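Local coordinates for protein FMN reductase [NAD(P)H] (Bacillus subtilis, PDB 1ZCH) that uses NADH or NADPH to reduce FMN, and also reduces nitroaromatic compounds, quinones, chromates and azo dyes, working as a flavin-containing homodimer, at residues V48-D53 against V75-C80; R56-S61 against W69-P74; V133-V138 against G160-H165. All coordinates share one frame; numbering follows the deposited sequence.

Contact 1. Residues V48-D53 against V75-C80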
# COMPACT_ATOMS: atom_id res chain seq x y z
N VAL A 48 4.00 2.31 -12.69
CA VAL A 48 3.43 1.04 -13.11
C VAL A 48 3.94 0.71 -14.51
O VAL A 48 3.75 1.49 -15.44
CB VAL A 48 1.89 1.09 -13.17
CG1 VAL A 48 1.35 -0.27 -13.60
CG2 VAL A 48 1.32 1.50 -11.82
N ILE A 49 4.61 -0.43 -14.64
CA ILE A 49 5.11 -0.86 -15.94
C ILE A 49 4.11 -1.91 -16.43
O ILE A 49 3.86 -2.90 -15.74
CB ILE A 49 6.50 -1.55 -15.84
CG1 ILE A 49 7.50 -0.65 -15.10
CG2 ILE A 49 7.01 -1.86 -17.25
CD1 ILE A 49 7.85 0.63 -15.81
N THR A 50 3.52 -1.68 -17.60
CA THR A 50 2.57 -2.63 -18.17
C THR A 50 3.33 -3.50 -19.14
O THR A 50 3.95 -2.99 -20.09
CB THR A 50 1.43 -1.91 -18.93
OG1 THR A 50 0.67 -1.10 -18.02
CG2 THR A 50 0.49 -2.94 -19.58
N VAL A 51 3.32 -4.80 -18.90
CA VAL A 51 4.02 -5.74 -19.76
C VAL A 51 3.02 -6.69 -20.42
O VAL A 51 2.29 -7.40 -19.73
CB VAL A 51 5.04 -6.58 -18.95
CG1 VAL A 51 5.72 -7.59 -19.87
CG2 VAL A 51 6.07 -5.67 -18.30
N GLN A 52 2.99 -6.68 -21.75
CA GLN A 52 2.08 -7.55 -22.47
C GLN A 52 2.84 -8.38 -23.50
O GLN A 52 2.29 -9.30 -24.11
CB GLN A 52 0.98 -6.74 -23.15
CG GLN A 52 0.21 -5.85 -22.18
CD GLN A 52 -0.94 -5.11 -22.85
OE1 GLN A 52 -2.01 -5.67 -23.06
NE2 GLN A 52 -0.71 -3.85 -23.18
N ASP A 53 4.12 -8.06 -23.70
CA ASP A 53 4.95 -8.81 -24.64
C ASP A 53 5.14 -10.21 -24.08
O ASP A 53 5.63 -10.39 -22.96
CB ASP A 53 6.32 -8.15 -24.78
CG ASP A 53 7.23 -8.91 -25.73
OD1 ASP A 53 7.00 -8.85 -26.95
OD2 ASP A 53 8.18 -9.58 -25.25
N VAL A 75 -1.81 -9.85 -19.25
CA VAL A 75 -1.24 -8.63 -18.68
C VAL A 75 -0.50 -8.81 -17.36
O VAL A 75 -0.98 -9.50 -16.46
CB VAL A 75 -2.35 -7.57 -18.45
CG1 VAL A 75 -1.76 -6.32 -17.78
CG2 VAL A 75 -3.02 -7.21 -19.77
N PHE A 76 0.68 -8.21 -17.27
CA PHE A 76 1.47 -8.23 -16.05
C PHE A 76 1.85 -6.78 -15.75
O PHE A 76 2.51 -6.13 -16.56
CB PHE A 76 2.76 -9.04 -16.19
CG PHE A 76 3.60 -9.06 -14.93
CD1 PHE A 76 3.34 -9.98 -13.92
CD2 PHE A 76 4.60 -8.11 -14.72
CE1 PHE A 76 4.07 -9.97 -12.72
CE2 PHE A 76 5.34 -8.08 -13.53
CZ PHE A 76 5.07 -9.01 -12.53
N LEU A 77 1.43 -6.28 -14.59
CA LEU A 77 1.75 -4.91 -14.19
C LEU A 77 2.80 -4.98 -13.10
O LEU A 77 2.71 -5.81 -12.19
CB LEU A 77 0.52 -4.19 -13.64
CG LEU A 77 -0.72 -4.08 -14.52
CD1 LEU A 77 -1.80 -3.27 -13.80
CD2 LEU A 77 -0.35 -3.41 -15.84
N LEU A 78 3.81 -4.12 -13.18
CA LEU A 78 4.85 -4.09 -12.15
C LEU A 78 4.75 -2.77 -11.41
O LEU A 78 4.91 -1.70 -12.01
CB LEU A 78 6.25 -4.23 -12.75
CG LEU A 78 7.35 -4.16 -11.69
CD1 LEU A 78 7.22 -5.34 -10.74
CD2 LEU A 78 8.72 -4.17 -12.36
N PHE A 79 4.46 -2.83 -10.12
CA PHE A 79 4.36 -1.64 -9.29
C PHE A 79 5.72 -1.40 -8.64
O PHE A 79 6.23 -2.26 -7.93
CB PHE A 79 3.27 -1.83 -8.23
CG PHE A 79 1.88 -1.83 -8.78
CD1 PHE A 79 1.09 -0.68 -8.72
CD2 PHE A 79 1.37 -2.96 -9.42
CE1 PHE A 79 -0.19 -0.66 -9.28
CE2 PHE A 79 0.10 -2.95 -9.98
CZ PHE A 79 -0.69 -1.80 -9.92
N CYS A 80 6.29 -0.23 -8.91
CA CYS A 80 7.60 0.13 -8.39
C CYS A 80 7.56 1.40 -7.57
O CYS A 80 6.80 2.32 -7.89
CB CYS A 80 8.60 0.37 -9.53
SG CYS A 80 8.71 -0.92 -10.78
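V48 lies over one face of the F79 ring: CG1 of V48 stands above it, and V48 CG2 meets F79 CE1 nearer the rim at 3.7 Å. Both side chains point the same way from their strands, and beyond this pair the ring packs against A117, L118 and A121 of helix 104-127. The second ring, that of F76, is used differently. Its CG is anti to the backbone N (chi1 180°), which carries the ring toward I60 and K57 of helix 54-63. What F76 offers strand 48-51 is its CB, which lies near CB of V51. A third flat group, the amide of Q52, runs alongside V75 on an extended chain, with OE1 of Q52 3.8 Å from CG2 of V75.

On the face shared by V48, T50, L77 and F79, L77 is the central piece. Its CG is anti to the carbonyl carbon (chi1 -58°), and its CD2 comes alongside T50, 3.3 Å from OG1. That hydroxyl has its polar partner in N182 of the second subunit. V48 CG1 approaches L77 CB at 4.0 Å. On the other face I49 and L78 meet base to base, CB to CB at 4.1 Å.

The backbones run antiparallel at 162°. I49 N gives a 2.9 Å bond to L78 O, and L78 N returns one of 2.8 Å to I49 O; V51 and F76 form the next reciprocal pair. V48 with F79 and T50 with L77 are the intervening non-hydrogen-bonded pairs. Strand 46-51 is outermost within its own chain, yet V48, I49 and T50 pair in parallel with a strand of the second subunit. An antiparallel sheet prolonged by a strand from the partner chain is a hallmark of the dimeric nitroreductase fold.

Contact 2. Residues R56-S61 against W69-P74. With FMN (flavin mononucleotide), chain D.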
# COMPACT_ATOMS: atom_id res chain seq x y z
N ARG A 56 8.89 -11.12 -22.94
CA ARG A 56 9.30 -10.37 -21.76
C ARG A 56 8.54 -10.86 -20.52
O ARG A 56 9.12 -11.02 -19.45
CB ARG A 56 9.06 -8.87 -21.98
CG ARG A 56 9.43 -7.98 -20.81
CD ARG A 56 9.30 -6.49 -21.15
NE ARG A 56 10.29 -6.06 -22.12
CZ ARG A 56 10.04 -5.82 -23.41
NH1 ARG A 56 8.81 -5.96 -23.89
NH2 ARG A 56 11.02 -5.44 -24.21
N LYS A 57 7.25 -11.10 -20.69
CA LYS A 57 6.40 -11.56 -19.59
C LYS A 57 6.85 -12.95 -19.12
O LYS A 57 6.82 -13.26 -17.93
CB LYS A 57 4.94 -11.57 -20.04
CG LYS A 57 3.92 -11.84 -18.93
CD LYS A 57 2.53 -11.31 -19.27
CE LYS A 57 1.96 -11.92 -20.56
NZ LYS A 57 1.82 -13.41 -20.46
N LYS A 58 7.27 -13.78 -20.07
CA LYS A 58 7.73 -15.13 -19.75
C LYS A 58 9.00 -15.03 -18.90
O LYS A 58 9.16 -15.76 -17.92
CB LYS A 58 8.01 -15.91 -21.03
CG LYS A 58 8.45 -17.35 -20.82
CD LYS A 58 8.69 -18.06 -22.16
CE LYS A 58 9.15 -19.50 -21.97
NZ LYS A 58 9.46 -20.17 -23.27
N LYS A 59 9.88 -14.11 -19.26
CA LYS A 59 11.12 -13.92 -18.50
C LYS A 59 10.80 -13.47 -17.08
O LYS A 59 11.43 -13.91 -16.12
CB LYS A 59 12.01 -12.88 -19.19
CG LYS A 59 12.45 -13.24 -20.59
CD LYS A 59 13.28 -12.12 -21.21
CE LYS A 59 13.72 -12.47 -22.62
NZ LYS A 59 14.56 -13.70 -22.64
N ILE A 60 9.83 -12.57 -16.96
CA ILE A 60 9.43 -12.08 -15.64
C ILE A 60 8.94 -13.24 -14.79
O ILE A 60 9.28 -13.35 -13.61
CB ILE A 60 8.29 -11.03 -15.76
CG1 ILE A 60 8.83 -9.76 -16.43
CG2 ILE A 60 7.72 -10.71 -14.39
CD1 ILE A 60 7.79 -8.66 -16.63
N SER A 61 8.13 -14.11 -15.40
CA SER A 61 7.59 -15.27 -14.70
C SER A 61 8.71 -16.14 -14.14
O SER A 61 8.62 -16.63 -13.01
CB SER A 61 6.73 -16.09 -15.66
OG SER A 61 6.24 -17.25 -15.01
N TRP A 69 0.68 -18.65 -13.89
CA TRP A 69 -0.38 -17.68 -14.14
C TRP A 69 0.14 -16.37 -14.74
O TRP A 69 -0.60 -15.66 -15.41
CB TRP A 69 -1.19 -17.42 -12.87
CG TRP A 69 -0.40 -17.45 -11.60
CD1 TRP A 69 0.20 -16.39 -10.98
CD2 TRP A 69 -0.13 -18.60 -10.78
NE1 TRP A 69 0.82 -16.81 -9.82
CE2 TRP A 69 0.64 -18.16 -9.68
CE3 TRP A 69 -0.47 -19.95 -10.88
CZ2 TRP A 69 1.07 -19.03 -8.67
CZ3 TRP A 69 -0.03 -20.82 -9.88
CH2 TRP A 69 0.73 -20.35 -8.79
N ILE A 70 1.42 -16.07 -14.50
CA ILE A 70 2.02 -14.86 -15.05
C ILE A 70 2.16 -15.04 -16.57
O ILE A 70 1.83 -14.14 -17.35
CB ILE A 70 3.43 -14.61 -14.45
CG1 ILE A 70 3.30 -14.28 -12.96
CG2 ILE A 70 4.12 -13.46 -15.18
CD1 ILE A 70 4.63 -14.09 -12.25
N ASP A 71 2.63 -16.22 -16.97
CA ASP A 71 2.80 -16.55 -18.38
C ASP A 71 1.44 -16.65 -19.07
O ASP A 71 1.25 -16.20 -20.20
CB ASP A 71 3.56 -17.87 -18.53
CG ASP A 71 3.83 -18.22 -19.97
OD1 ASP A 71 4.59 -17.49 -20.64
OD2 ASP A 71 3.27 -19.24 -20.44
N GLN A 72 0.50 -17.27 -18.37
CA GLN A 72 -0.85 -17.49 -18.88
C GLN A 72 -1.69 -16.23 -19.09
O GLN A 72 -2.35 -16.09 -20.12
CB GLN A 72 -1.58 -18.46 -17.94
CG GLN A 72 -2.93 -18.94 -18.42
CD GLN A 72 -3.56 -19.92 -17.44
OE1 GLN A 72 -3.86 -19.56 -16.29
NE2 GLN A 72 -3.78 -21.15 -17.88
N ALA A 73 -1.68 -15.32 -18.12
CA ALA A 73 -2.47 -14.09 -18.24
C ALA A 73 -1.87 -13.16 -19.28
O ALA A 73 -0.65 -13.12 -19.46
CB ALA A 73 -2.54 -13.38 -16.89
N PRO A 74 -2.72 -12.38 -19.98
CA PRO A 74 -2.27 -11.45 -21.02
C PRO A 74 -1.60 -10.17 -20.51
O PRO A 74 -0.88 -9.50 -21.26
CB PRO A 74 -3.56 -11.15 -21.78
CG PRO A 74 -4.58 -11.17 -20.69
CD PRO A 74 -4.19 -12.40 -19.89
N1 FMN D . 0.21 -15.02 -4.84
C2 FMN D . 0.97 -15.79 -5.64
O2 FMN D . 0.54 -16.78 -6.18
N3 FMN D . 2.35 -15.48 -5.91
C4 FMN D . 2.97 -14.35 -5.36
O4 FMN D . 4.14 -14.13 -5.61
C4A FMN D . 2.14 -13.49 -4.50
N5 FMN D . 2.69 -12.38 -3.92
C5A FMN D . 1.84 -11.50 -3.27
C6 FMN D . 2.39 -10.24 -2.84
C7 FMN D . 1.60 -9.28 -2.22
C7M FMN D . 2.21 -7.94 -1.85
C8 FMN D . 0.18 -9.55 -1.96
C8M FMN D . -0.74 -8.52 -1.34
C9 FMN D . -0.38 -10.80 -2.34
C9A FMN D . 0.43 -11.78 -3.01
N10 FMN D . -0.08 -13.06 -3.53
C10 FMN D . 0.72 -13.88 -4.28
C1' FMN D . -1.51 -13.43 -3.26
C2' FMN D . -1.74 -13.94 -1.80
O2' FMN D . -1.28 -15.29 -1.72
C3' FMN D . -3.24 -13.82 -1.50
O3' FMN D . -3.61 -12.43 -1.56
C4' FMN D . -3.59 -14.36 -0.09
O4' FMN D . -3.32 -15.77 0.00
C5' FMN D . -5.05 -14.06 0.18
O5' FMN D . -5.96 -14.92 -0.76
P FMN D . -6.92 -14.15 -1.68
O1P FMN D . -8.04 -13.64 -0.91
O2P FMN D . -7.42 -15.07 -2.69
O3P FMN D . -6.23 -13.04 -2.33
O HOH W 1 4.13 -14.71 -21.27
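The ammonium nitrogen of K57 is gripped by two carbonyls and a water: NZ donates to A73 O at 2.7 Å, nearly along the C=O axis, and to I70 O at 3.2 Å on a lone pair in the carbonyl plane. The water accepts from the same NZ at 2.8 Å. D71 O is also near NZ, but the angle is too poor for a bond; this carbonyl takes one from K54 NZ instead. K57 CG and CD pass close to I70 O, and bends at chi3 (59°) and chi4 (61°) then turn CE and NZ onto A73 O. The charge sits at the C-terminal end of helix 68-72, whose dipole would probably favour it. A methionine in its place would probably leave the carbonyls of A73 and I70 without this donor and loosen the tie between the two helices.

Further along, S61 CB rests on I70 CG2 at 3.7 Å, while S61 OG bonds to Q67 O. The W69 side chain leaves its backbone away from helix 54-63, with CZ2 3.4 Å from the flavin O2. Helix 54-63 lies against V51 and F76 through I60 and K57, and I70 reaches both F76 and I135, bridging strands 75-82 and 131-135.

Contact 3. Residues V133-V138 against G160-H165. With FMN (flavin mononucleotide), chain D.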
# COMPACT_ATOMS: atom_id res chain seq x y z
N VAL A 133 -3.99 -11.27 -9.29
CA VAL A 133 -3.20 -11.89 -8.22
C VAL A 133 -1.88 -11.12 -8.14
O VAL A 133 -1.17 -10.98 -9.14
CB VAL A 133 -2.93 -13.40 -8.44
CG1 VAL A 133 -2.03 -13.64 -9.65
CG2 VAL A 133 -2.30 -13.99 -7.18
N PRO A 134 -1.57 -10.57 -6.96
CA PRO A 134 -0.31 -9.83 -6.85
C PRO A 134 0.86 -10.81 -6.88
O PRO A 134 0.67 -12.00 -6.63
CB PRO A 134 -0.43 -9.13 -5.49
CG PRO A 134 -1.92 -9.06 -5.25
CD PRO A 134 -2.39 -10.41 -5.75
N ILE A 135 2.05 -10.30 -7.19
CA ILE A 135 3.24 -11.14 -7.25
C ILE A 135 4.38 -10.49 -6.47
O ILE A 135 5.12 -9.66 -7.01
CB ILE A 135 3.70 -11.37 -8.71
CG1 ILE A 135 2.59 -12.07 -9.52
CG2 ILE A 135 4.98 -12.21 -8.72
CD1 ILE A 135 2.28 -13.49 -9.07
N GLY A 136 4.53 -10.86 -5.21
CA GLY A 136 5.59 -10.29 -4.40
C GLY A 136 6.94 -10.88 -4.73
O GLY A 136 7.98 -10.33 -4.37
N ALA A 137 6.93 -12.01 -5.45
CA ALA A 137 8.15 -12.70 -5.83
C ALA A 137 9.06 -11.89 -6.76
O ALA A 137 10.17 -12.32 -7.06
CB ALA A 137 7.82 -14.04 -6.46
N VAL A 138 8.59 -10.74 -7.23
CA VAL A 138 9.42 -9.91 -8.10
C VAL A 138 10.63 -9.43 -7.30
O VAL A 138 11.64 -9.01 -7.87
CB VAL A 138 8.66 -8.68 -8.64
CG1 VAL A 138 7.53 -9.13 -9.56
CG2 VAL A 138 8.11 -7.83 -7.49
N GLY A 160 4.19 -7.28 -8.44
CA GLY A 160 3.57 -7.34 -9.75
C GLY A 160 2.10 -7.56 -9.51
O GLY A 160 1.66 -7.77 -8.37
N LEU A 161 1.31 -7.48 -10.57
CA LEU A 161 -0.12 -7.73 -10.47
C LEU A 161 -0.52 -8.37 -11.78
O LEU A 161 -0.41 -7.76 -12.84
CB LEU A 161 -0.92 -6.44 -10.27
CG LEU A 161 -2.43 -6.67 -10.10
CD1 LEU A 161 -2.70 -7.47 -8.82
CD2 LEU A 161 -3.16 -5.34 -10.06
N VAL A 162 -0.94 -9.63 -11.70
CA VAL A 162 -1.38 -10.36 -12.87
C VAL A 162 -2.83 -9.95 -13.14
O VAL A 162 -3.62 -9.81 -12.21
CB VAL A 162 -1.31 -11.88 -12.62
CG1 VAL A 162 -1.94 -12.64 -13.78
CG2 VAL A 162 0.14 -12.31 -12.44
N ILE A 163 -3.16 -9.72 -14.41
CA ILE A 163 -4.52 -9.34 -14.78
C ILE A 163 -4.96 -10.10 -16.03
O ILE A 163 -4.19 -10.24 -16.98
CB ILE A 163 -4.64 -7.82 -15.05
CG1 ILE A 163 -4.23 -7.03 -13.80
CG2 ILE A 163 -6.07 -7.46 -15.44
CD1 ILE A 163 -4.32 -5.52 -13.97
N GLY A 164 -6.19 -10.59 -16.01
CA GLY A 164 -6.71 -11.33 -17.15
C GLY A 164 -8.13 -11.81 -16.89
O GLY A 164 -8.70 -11.54 -15.84
N HIS A 165 -8.70 -12.52 -17.86
CA HIS A 165 -10.04 -13.05 -17.71
C HIS A 165 -9.95 -14.40 -17.00
O HIS A 165 -9.21 -15.29 -17.41
CB HIS A 165 -10.70 -13.17 -19.09
CG HIS A 165 -10.94 -11.85 -19.75
ND1 HIS A 165 -12.00 -11.04 -19.40
CD2 HIS A 165 -10.23 -11.16 -20.66
CE1 HIS A 165 -11.93 -9.90 -20.08
NE2 HIS A 165 -10.86 -9.95 -20.85
N1 FMN D . 0.21 -15.02 -4.84
C2 FMN D . 0.97 -15.79 -5.64
O2 FMN D . 0.54 -16.78 -6.18
N3 FMN D . 2.35 -15.48 -5.91
C4 FMN D . 2.97 -14.35 -5.36
O4 FMN D . 4.14 -14.13 -5.61
C4A FMN D . 2.14 -13.49 -4.50
N5 FMN D . 2.69 -12.38 -3.92
C5A FMN D . 1.84 -11.50 -3.27
C6 FMN D . 2.39 -10.24 -2.84
C7 FMN D . 1.60 -9.28 -2.22
C7M FMN D . 2.21 -7.94 -1.85
C8 FMN D . 0.18 -9.55 -1.96
C8M FMN D . -0.74 -8.52 -1.34
C9 FMN D . -0.38 -10.80 -2.34
C9A FMN D . 0.43 -11.78 -3.01
N10 FMN D . -0.08 -13.06 -3.53
C10 FMN D . 0.72 -13.88 -4.28
C1' FMN D . -1.51 -13.43 -3.26
C2' FMN D . -1.74 -13.94 -1.80
O2' FMN D . -1.28 -15.29 -1.72
C3' FMN D . -3.24 -13.82 -1.50
O3' FMN D . -3.61 -12.43 -1.56
C4' FMN D . -3.59 -14.36 -0.09
O4' FMN D . -3.32 -15.77 0.00
C5' FMN D . -5.05 -14.06 0.18
O5' FMN D . -5.96 -14.92 -0.76
P FMN D . -6.92 -14.15 -1.68
O1P FMN D . -8.04 -13.64 -0.91
O2P FMN D . -7.42 -15.07 -2.69
O3P FMN D . -6.23 -13.04 -2.33
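V162 fits between two neighbours of the facing strand: its CB meets V133 CG1 at 3.5 Å, and its CG2 meets I135 CG1 at 3.8 Å. V133 CG1 is placed between the backbone N and the carbonyl carbon (chi1 67°), which brings it alongside V162. On the opposite face of the sheet the CD1 branch of L161 lies against one face of the proline ring, 4.0 Å from P134 CG.

G160 supplies the hollow. A CB there would lie 3.5 Å from I135 CB and 3.6 Å from V138 CG1. Reciprocal backbone bonds join I135 with G160 and V133 with V162.

The flavin fits against strand 133-135 and the turn after it. P134 CB presses on C9 of the FMN at 3.6 Å, and I135 CD1 lies 3.7 Å from its N3. A side chain on G136 would collide with the flavin C6, so the bare backbone can approach. G136 N then donates to FMN N5 at 2.7 Å, at an angle of 166°. Since N5 is where flavins accept hydride, this fixed N-H probably helps to orient the ring and to tune its reactivity.

Overall arrangement
From the N terminus, the chain passes through strand 46-51, helix 54-63 and helix 68-72 before returning in strand 75-82. Contact 1 closes that loop, and contact 2 is nested inside it, clasping the two helices together. Contact 3 follows in series, closing the later excursion from strand 131-135 through helix 142-148 to strand 155-164. The sheet order 46-51, 75-82, 155-164, 131-135 makes contacts 1 and 3 its two outer seams within the chain, joined in the middle by bonds such as L161 N to L77 O. Contact 2 packs across these seams: I60 of helix 54-63 touches F76, and A73, just past helix 68-72, touches V162. Contacts 2 and 3 both reach the FMN.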